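ABC-type phosphate transport system, periplasmic component (Lactobacillus brevis, PDB 4ECF) probably serves as the solute-binding component of an ABC transporter, capturing phosphate outside the membrane and delivering it for import. Local coordinates at residues T12-P16 / A174-V178; Q24-H29 / A222-Y226. All blocks are in the same frame, centred on the assembly; numbering follows the deposited sequence.

Contact 1 of 2, residues T12-P16 / A174-V178. With PO4 (phosphate ion), chain B; ACT (acetate ion), chain C.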
ATOM      1  N   THR A  12       3.094  -5.826  -0.963  1.00 16.37           N
ATOM      2  CA  THR A  12       2.006  -6.532  -0.289  1.00 17.60           C
ATOM      3  C   THR A  12       0.691  -5.734  -0.264  1.00 17.49           C
ATOM      4  O   THR A  12      -0.393  -6.331  -0.215  1.00 18.61           O
ATOM      5  CB  THR A  12       2.402  -7.008   1.141  1.00 17.42           C
ATOM      6  OG1 THR A  12       2.531  -5.888   2.012  1.00 18.48           O
ATOM      7  CG2 THR A  12       3.720  -7.772   1.072  1.00 18.25           C
ATOM      8  N   ALA A  13       0.768  -4.415  -0.395  1.00 17.02           N
ATOM      9  CA  ALA A  13      -0.440  -3.613  -0.552  1.00 17.21           C
ATOM     10  C   ALA A  13      -1.190  -3.920  -1.863  1.00 17.27           C
ATOM     11  O   ALA A  13      -2.426  -3.904  -1.914  1.00 18.82           O
ATOM     12  CB  ALA A  13      -0.126  -2.128  -0.490  1.00 16.34           C
ATOM     13  N   LEU A  14      -0.427  -4.241  -2.916  1.00 15.25           N
ATOM     14  CA  LEU A  14      -0.949  -4.432  -4.254  1.00 15.68           C
ATOM     15  C   LEU A  14      -1.236  -5.937  -4.516  1.00 15.32           C
ATOM     16  O   LEU A  14      -2.028  -6.307  -5.384  1.00 16.53           O
ATOM     17  CB  LEU A  14       0.081  -3.915  -5.246  1.00 16.66           C
ATOM     18  CG  LEU A  14      -0.273  -3.841  -6.728  1.00 17.32           C
ATOM     19  CD1 LEU A  14      -1.700  -3.359  -7.031  1.00 18.52           C
ATOM     20  CD2 LEU A  14       0.808  -3.035  -7.461  1.00 20.63           C
ATOM     21  N   GLN A  15      -0.644  -6.779  -3.689  1.00 14.81           N
ATOM     22  CA  GLN A  15      -0.708  -8.206  -3.861  1.00 15.43           C
ATOM     23  C   GLN A  15      -2.153  -8.712  -4.017  1.00 15.86           C
ATOM     24  O   GLN A  15      -2.433  -9.563  -4.883  1.00 16.03           O
ATOM     25  CB  GLN A  15      -0.001  -8.901  -2.712  1.00 16.45           C
ATOM     26  CG  GLN A  15       0.179 -10.397  -2.937  1.00 17.03           C
ATOM     27  CD  GLN A  15       1.007 -11.055  -1.851  1.00 19.80           C
ATOM     28  OE1 GLN A  15       1.657 -10.383  -1.046  1.00 19.69           O
ATOM     29  NE2 GLN A  15       1.012 -12.393  -1.853  1.00 21.51           N
ATOM     30  N   PRO A  16      -3.091  -8.231  -3.189  1.00 17.11           N
ATOM     31  CA  PRO A  16      -4.455  -8.799  -3.324  1.00 17.02           C
ATOM     32  C   PRO A  16      -5.071  -8.530  -4.692  1.00 16.55           C
ATOM     33  O   PRO A  16      -5.784  -9.395  -5.238  1.00 17.47           O
ATOM     34  CB  PRO A  16      -5.243  -8.082  -2.199  1.00 18.60           C
ATOM     35  CG  PRO A  16      -4.191  -7.645  -1.211  1.00 20.11           C
ATOM     36  CD  PRO A  16      -2.979  -7.329  -2.021  1.00 18.65           C
ATOM     37  N   ALA A 174      -2.563  -0.843   4.160  1.00 19.50           N
ATOM     38  CA  ALA A 174      -3.426  -0.504   3.002  1.00 19.97           C
ATOM     39  C   ALA A 174      -4.912  -0.752   3.336  1.00 20.04           C
ATOM     40  O   ALA A 174      -5.250  -1.697   4.019  1.00 19.73           O
ATOM     41  CB  ALA A 174      -2.990  -1.332   1.784  1.00 20.32           C
ATOM     42  N   PHE A 175      -5.818   0.083   2.787  1.00 21.48           N
ATOM     43  CA  PHE A 175      -7.252  -0.006   3.056  1.00 21.80           C
ATOM     44  C   PHE A 175      -7.904  -1.422   2.934  1.00 25.45           C
ATOM     45  O   PHE A 175      -8.689  -1.833   3.814  1.00 30.93           O
ATOM     46  CB  PHE A 175      -8.023   0.943   2.106  1.00 23.07           C
ATOM     47  CG  PHE A 175      -8.016   2.417   2.482  1.00 20.19           C
ATOM     48  CD1 PHE A 175      -7.180   2.964   3.447  1.00 17.55           C
ATOM     49  CD2 PHE A 175      -8.813   3.291   1.764  1.00 18.82           C
ATOM     50  CE1 PHE A 175      -7.206   4.325   3.720  1.00 18.71           C
ATOM     51  CE2 PHE A 175      -8.846   4.655   2.057  1.00 18.90           C
ATOM     52  CZ  PHE A 175      -8.030   5.161   3.008  1.00 19.31           C
ATOM     53  N   SER A 176      -7.515  -2.176   1.938  1.00 30.41           N
ATOM     54  CA  SER A 176      -8.129  -3.524   1.766  1.00 40.10           C
ATOM     55  C   SER A 176      -7.924  -4.467   2.955  1.00 37.47           C
ATOM     56  O   SER A 176      -8.762  -5.365   3.238  1.00 29.57           O
ATOM     57  CB  SER A 176      -7.577  -4.230   0.552  1.00 43.89           C
ATOM     58  OG  SER A 176      -6.459  -5.012   0.911  1.00 45.30           O
ATOM     59  N   TYR A 177      -6.797  -4.287   3.648  1.00 24.45           N
ATOM     60  CA  TYR A 177      -6.497  -5.179   4.728  1.00 23.50           C
ATOM     61  C   TYR A 177      -7.325  -4.889   5.963  1.00 23.78           C
ATOM     62  O   TYR A 177      -7.352  -5.688   6.881  1.00 25.55           O
ATOM     63  CB  TYR A 177      -5.000  -5.125   5.087  1.00 21.59           C
ATOM     64  CG  TYR A 177      -4.084  -5.878   4.122  1.00 19.22           C
ATOM     65  CD1 TYR A 177      -3.675  -5.318   2.903  1.00 18.91           C
ATOM     66  CD2 TYR A 177      -3.668  -7.182   4.411  1.00 21.11           C
ATOM     67  CE1 TYR A 177      -2.892  -6.020   2.014  1.00 18.56           C
ATOM     68  CE2 TYR A 177      -2.863  -7.887   3.530  1.00 19.44           C
ATOM     69  CZ  TYR A 177      -2.482  -7.325   2.316  1.00 17.85           C
ATOM     70  OH  TYR A 177      -1.636  -8.058   1.506  1.00 20.66           O
ATOM     71  N   VAL A 178      -7.975  -3.725   6.030  1.00 25.94           N
ATOM     72  CA  VAL A 178      -8.750  -3.421   7.216  1.00 28.37           C
ATOM     73  C   VAL A 178      -9.941  -4.389   7.317  1.00 27.13           C
ATOM     74  O   VAL A 178     -10.644  -4.575   6.327  1.00 28.14           O
ATOM     75  CB  VAL A 178      -9.248  -1.944   7.224  1.00 31.08           C
ATOM     76  CG1 VAL A 178     -10.160  -1.712   8.420  1.00 30.03           C
ATOM     77  CG2 VAL A 178      -8.053  -0.973   7.223  1.00 31.66           C
TER
HETATM   78  P   PO4 B 300       4.420  -2.827   0.724  1.00 16.89           P
HETATM   79  O1  PO4 B 300       4.261  -2.021   2.007  1.00 18.46           O
HETATM   80  O2  PO4 B 300       5.536  -2.357  -0.136  1.00 15.66           O
HETATM   81  O3  PO4 B 300       4.504  -4.305   0.988  1.00 16.14           O
HETATM   82  O4  PO4 B 300       3.070  -2.677  -0.133  1.00 16.24           O
HETATM   83  C   ACT C 301      -6.566  -8.998   2.387  1.00 50.21           C
HETATM   84  O   ACT C 301      -7.334  -8.837   3.361  1.00 42.50           O
HETATM   85  OXT ACT C 301      -6.489  -8.124   1.502  1.00 49.86           O
HETATM   86  CH3 ACT C 301      -5.736 -10.250   2.304  1.00 49.74           C
HETATM   87  O   HOH W   1      -4.780  -3.366  -0.236  1.00 23.50           O

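Contact 2 of 2, residues Q24-H29 / A222-Y226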
ATOM      1  N   GLN A  24      -8.488 -14.423 -12.123  1.00 18.23           N
ATOM      2  CA  GLN A  24      -9.550 -14.154 -13.059  1.00 18.97           C
ATOM      3  C   GLN A  24      -9.049 -14.278 -14.508  1.00 17.64           C
ATOM      4  O   GLN A  24      -9.690 -14.923 -15.324  1.00 17.65           O
ATOM      5  CB  GLN A  24     -10.189 -12.803 -12.764  1.00 20.15           C
ATOM      6  CG  GLN A  24     -11.498 -12.605 -13.516  1.00 20.22           C
ATOM      7  CD  GLN A  24     -12.246 -11.397 -13.047  1.00 24.44           C
ATOM      8  OE1 GLN A  24     -12.298 -10.378 -13.757  1.00 25.18           O
ATOM      9  NE2 GLN A  24     -12.827 -11.493 -11.863  1.00 22.07           N
ATOM     10  N   TYR A  25      -7.889 -13.692 -14.794  1.00 16.80           N
ATOM     11  CA  TYR A  25      -7.298 -13.762 -16.123  1.00 15.49           C
ATOM     12  C   TYR A  25      -7.063 -15.220 -16.537  1.00 14.67           C
ATOM     13  O   TYR A  25      -7.449 -15.651 -17.614  1.00 15.81           O
ATOM     14  CB  TYR A  25      -5.956 -13.007 -16.139  1.00 14.75           C
ATOM     15  CG  TYR A  25      -5.406 -12.935 -17.541  1.00 14.79           C
ATOM     16  CD1 TYR A  25      -4.682 -13.984 -18.101  1.00 16.67           C
ATOM     17  CD2 TYR A  25      -5.701 -11.870 -18.359  1.00 16.36           C
ATOM     18  CE1 TYR A  25      -4.234 -13.939 -19.414  1.00 15.95           C
ATOM     19  CE2 TYR A  25      -5.244 -11.824 -19.661  1.00 17.68           C
ATOM     20  CZ  TYR A  25      -4.525 -12.862 -20.190  1.00 17.26           C
ATOM     21  OH  TYR A  25      -4.081 -12.826 -21.523  1.00 20.46           O
ATOM     22  N   THR A  26      -6.457 -16.002 -15.649  1.00 15.22           N
ATOM     23  CA  THR A  26      -6.098 -17.380 -16.026  1.00 15.70           C
ATOM     24  C   THR A  26      -7.328 -18.276 -16.229  1.00 15.77           C
ATOM     25  O   THR A  26      -7.312 -19.205 -17.056  1.00 20.28           O
ATOM     26  CB  THR A  26      -5.098 -18.056 -15.082  1.00 16.65           C
ATOM     27  OG1 THR A  26      -5.593 -18.154 -13.762  1.00 19.62           O
ATOM     28  CG2 THR A  26      -3.716 -17.322 -15.112  1.00 16.51           C
ATOM     29  N   GLY A  27      -8.404 -18.005 -15.492  1.00 15.85           N
ATOM     30  CA  GLY A  27      -9.645 -18.770 -15.685  1.00 15.55           C
ATOM     31  C   GLY A  27     -10.359 -18.386 -16.963  1.00 15.73           C
ATOM     32  O   GLY A  27     -11.207 -19.120 -17.445  1.00 16.93           O
ATOM     33  N   GLU A  28     -10.041 -17.213 -17.501  1.00 17.15           N
ATOM     34  CA  GLU A  28     -10.622 -16.737 -18.780  1.00 16.89           C
ATOM     35  C   GLU A  28      -9.732 -16.993 -20.016  1.00 17.96           C
ATOM     36  O   GLU A  28     -10.180 -16.805 -21.144  1.00 19.45           O
ATOM     37  CB  GLU A  28     -10.916 -15.223 -18.645  1.00 17.99           C
ATOM     38  CG  GLU A  28     -12.065 -14.950 -17.674  1.00 19.91           C
ATOM     39  CD  GLU A  28     -12.248 -13.482 -17.287  1.00 22.49           C
ATOM     40  OE1 GLU A  28     -11.621 -12.636 -17.920  1.00 24.17           O
ATOM     41  OE2 GLU A  28     -13.053 -13.182 -16.377  1.00 23.16           O
ATOM     42  N   HIS A  29      -8.470 -17.374 -19.796  1.00 16.41           N
ATOM     43  CA  HIS A  29      -7.490 -17.578 -20.897  1.00 16.76           C
ATOM     44  C   HIS A  29      -6.806 -18.898 -20.695  1.00 17.26           C
ATOM     45  O   HIS A  29      -5.920 -19.048 -19.841  1.00 18.10           O
ATOM     46  CB  HIS A  29      -6.494 -16.426 -20.891  1.00 15.96           C
ATOM     47  CG  HIS A  29      -7.136 -15.089 -21.130  1.00 17.30           C
ATOM     48  ND1 HIS A  29      -7.696 -14.365 -20.140  1.00 20.23           N
ATOM     49  CD2 HIS A  29      -7.294 -14.343 -22.320  1.00 21.38           C
ATOM     50  CE1 HIS A  29      -8.201 -13.216 -20.661  1.00 22.90           C
ATOM     51  NE2 HIS A  29      -7.958 -13.207 -21.990  1.00 22.53           N
ATOM     52  N   ALA A 222      -0.153  -8.775 -22.056  1.00 16.29           N
ATOM     53  CA  ALA A 222      -1.572  -9.047 -22.059  1.00 17.04           C
ATOM     54  C   ALA A 222      -2.213  -8.879 -20.695  1.00 16.97           C
ATOM     55  O   ALA A 222      -3.294  -8.309 -20.573  1.00 19.24           O
ATOM     56  CB  ALA A 222      -1.866 -10.434 -22.628  1.00 16.88           C
ATOM     57  N   PHE A 223      -1.546  -9.375 -19.650  1.00 16.29           N
ATOM     58  CA  PHE A 223      -2.089  -9.251 -18.321  1.00 16.02           C
ATOM     59  C   PHE A 223      -2.160  -7.791 -17.861  1.00 16.03           C
ATOM     60  O   PHE A 223      -3.158  -7.364 -17.258  1.00 16.17           O
ATOM     61  CB  PHE A 223      -1.249 -10.066 -17.355  1.00 15.80           C
ATOM     62  CG  PHE A 223      -1.681  -9.979 -15.922  1.00 14.79           C
ATOM     63  CD1 PHE A 223      -2.967 -10.311 -15.548  1.00 17.58           C
ATOM     64  CD2 PHE A 223      -0.771  -9.639 -14.939  1.00 16.38           C
ATOM     65  CE1 PHE A 223      -3.353 -10.266 -14.230  1.00 17.46           C
ATOM     66  CE2 PHE A 223      -1.151  -9.611 -13.619  1.00 17.53           C
ATOM     67  CZ  PHE A 223      -2.443  -9.923 -13.261  1.00 17.19           C
ATOM     68  N   ILE A 224      -1.085  -7.042 -18.072  1.00 15.13           N
ATOM     69  CA  ILE A 224      -1.124  -5.618 -17.704  1.00 14.99           C
ATOM     70  C   ILE A 224      -2.260  -4.887 -18.435  1.00 17.13           C
ATOM     71  O   ILE A 224      -3.048  -4.127 -17.792  1.00 17.56           O
ATOM     72  CB  ILE A 224       0.265  -4.950 -17.883  1.00 15.39           C
ATOM     73  CG1 ILE A 224       1.273  -5.542 -16.901  1.00 16.49           C
ATOM     74  CG2 ILE A 224       0.155  -3.437 -17.663  1.00 17.03           C
ATOM     75  CD1 ILE A 224       2.679  -5.110 -17.240  1.00 17.09           C
ATOM     76  N   THR A 225      -2.387  -5.107 -19.742  1.00 17.67           N
ATOM     77  CA  THR A 225      -3.496  -4.547 -20.512  1.00 20.34           C
ATOM     78  C   THR A 225      -4.866  -4.903 -19.865  1.00 20.05           C
ATOM     79  O   THR A 225      -5.727  -4.045 -19.670  1.00 18.83           O
ATOM     80  CB  THR A 225      -3.423  -5.038 -21.931  1.00 21.72           C
ATOM     81  OG1 THR A 225      -2.210  -4.535 -22.515  1.00 20.72           O
ATOM     82  CG2 THR A 225      -4.647  -4.594 -22.745  1.00 20.62           C
ATOM     83  N   TYR A 226      -5.007  -6.165 -19.459  1.00 17.68           N
ATOM     84  CA  TYR A 226      -6.223  -6.634 -18.791  1.00 18.30           C
ATOM     85  C   TYR A 226      -6.502  -5.908 -17.484  1.00 17.37           C
ATOM     86  O   TYR A 226      -7.602  -5.410 -17.276  1.00 18.68           O
ATOM     87  CB  TYR A 226      -6.127  -8.152 -18.587  1.00 17.91           C
ATOM     88  CG  TYR A 226      -7.317  -8.813 -17.962  1.00 18.42           C
ATOM     89  CD1 TYR A 226      -8.374  -9.279 -18.735  1.00 20.64           C
ATOM     90  CD2 TYR A 226      -7.329  -9.101 -16.619  1.00 19.13           C
ATOM     91  CE1 TYR A 226      -9.435  -9.939 -18.157  1.00 21.35           C
ATOM     92  CE2 TYR A 226      -8.402  -9.786 -16.044  1.00 20.25           C
ATOM     93  CZ  TYR A 226      -9.425 -10.197 -16.811  1.00 22.58           C
ATOM     94  OH  TYR A 226     -10.504 -10.869 -16.246  1.00 27.58           O
TER

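Contact 1 of 2, residues T12-P16 / A174-V178
Tyr177 carries CG anti to its own carbonyl carbon and beside the backbone N (chi1 -77°), which sends the ring across to Thr12 and Pro16. Tyr177 OH donates to Thr12 O over 2.7 Å, arriving from above the carbonyl plane, 37° out of it. Pro16 crosses the tyrosine at about a right angle, with CG 3.8 Å from Tyr177 CE1. An acetate, probably from the crystallisation liquor, lies over one ring face, its OXT above the centre. Apart from the ring, Ala13 CB meets Ala174 CB at 3.7 Å, and one water joins Ala13 O (2.9 Å) to Ser176 OG (2.6 Å). In Thr12, chi1 of 70° sets OG1 beside the backbone N; Thr12 OG1 (2.7 Å) and Thr12 N (2.8 Å) both donate to phosphate O3, while Ala13 N reaches phosphate O4 at 2.9 Å. Backbone amides at this turn, with Ser11, Thr41, Arg127, Ser131, Gly132 and Thr133, hold the ion, consistent with the ligand site of a phosphate-binding protein. Residues 12-16 run from the turn after strand 4-10 into the first turn of helix 15-28; residues 174-178 leave strand 169-174 in a 3-10 turn, where Ala174 packs on Val81 of strand 73-87.

Contact 2 of 2, residues Q24-H29 / A222-Y226
Tyr25 and Tyr226 meet edge to face: Tyr25 CD2 stands over the Tyr226 ring, offset toward its rim, 3.5 Å from Tyr226 CG. The ring planes are 88° apart and the centroids 5.0 Å. Both tyrosines hold CG opposite the backbone N (Tyr25 chi1 -174°), a torsion that projects each ring from its helix toward the other. Phe223, with the same first torsion, turns its own edge to the Tyr25 face in an offset edge-to-face pair, Phe223 CD1 lying 4.1 Å from Tyr25 CB. At the far end of Tyr25, its OH rests 3.4 Å from Ala222 CB. His29 completes the aromatic cluster. Its ring lies over a face of Tyr25, and His29 ND1 donates to Tyr25 O at 2.8 Å with the acceptor in the imidazole plane, a bond that fixes the ring's rotation; its edge then faces Tyr226 in another offset pair. Glu28 runs extended beyond CG and crosses the end of Tyr226; Tyr226 OH donates to Glu28 OE1 at 2.7 Å from above the carboxylate plane. Gln24 is also extended, and Gln24 OE1 comes within 3.1 Å of Tyr226 OH, a close approach not counted as a bond. The short helix segments run at 115° to each other with axes 11.3 Å apart at closest approach, a separation bridged by these large rings. Chemically, perpendicular aromatic packing makes the body of the interface, while the Tyr226 hydroxyl, at its more exposed margin, gives its proton to a carboxylate; that bond would probably favour an ionised Glu28 and steady the ring's outer end.

Helix 15-28 serves both contacts, contact 1 at its beginning and contact 2 at its end, with centres 20 Å apart and no touch between them. Both are partly buried. Contact 1, centred about 6 Å from the chain centre, has three buried and no exposed touching residues; contact 2, about 22 Å out and nearer the periphery, has two buried and one exposed. They bury 203 and 296 Å² respectively. Contact 1 combines small apolar contacts with a carbonyl bond and a water bridge, beside amides that bind phosphate, whereas contact 2 is mainly aromatic packing between two helices. A tyrosine hydroxyl donates in each, to a backbone carbonyl in contact 1 and to the carboxylate of an exposed glutamate in contact 2. Only contact 1 meets the phosphate.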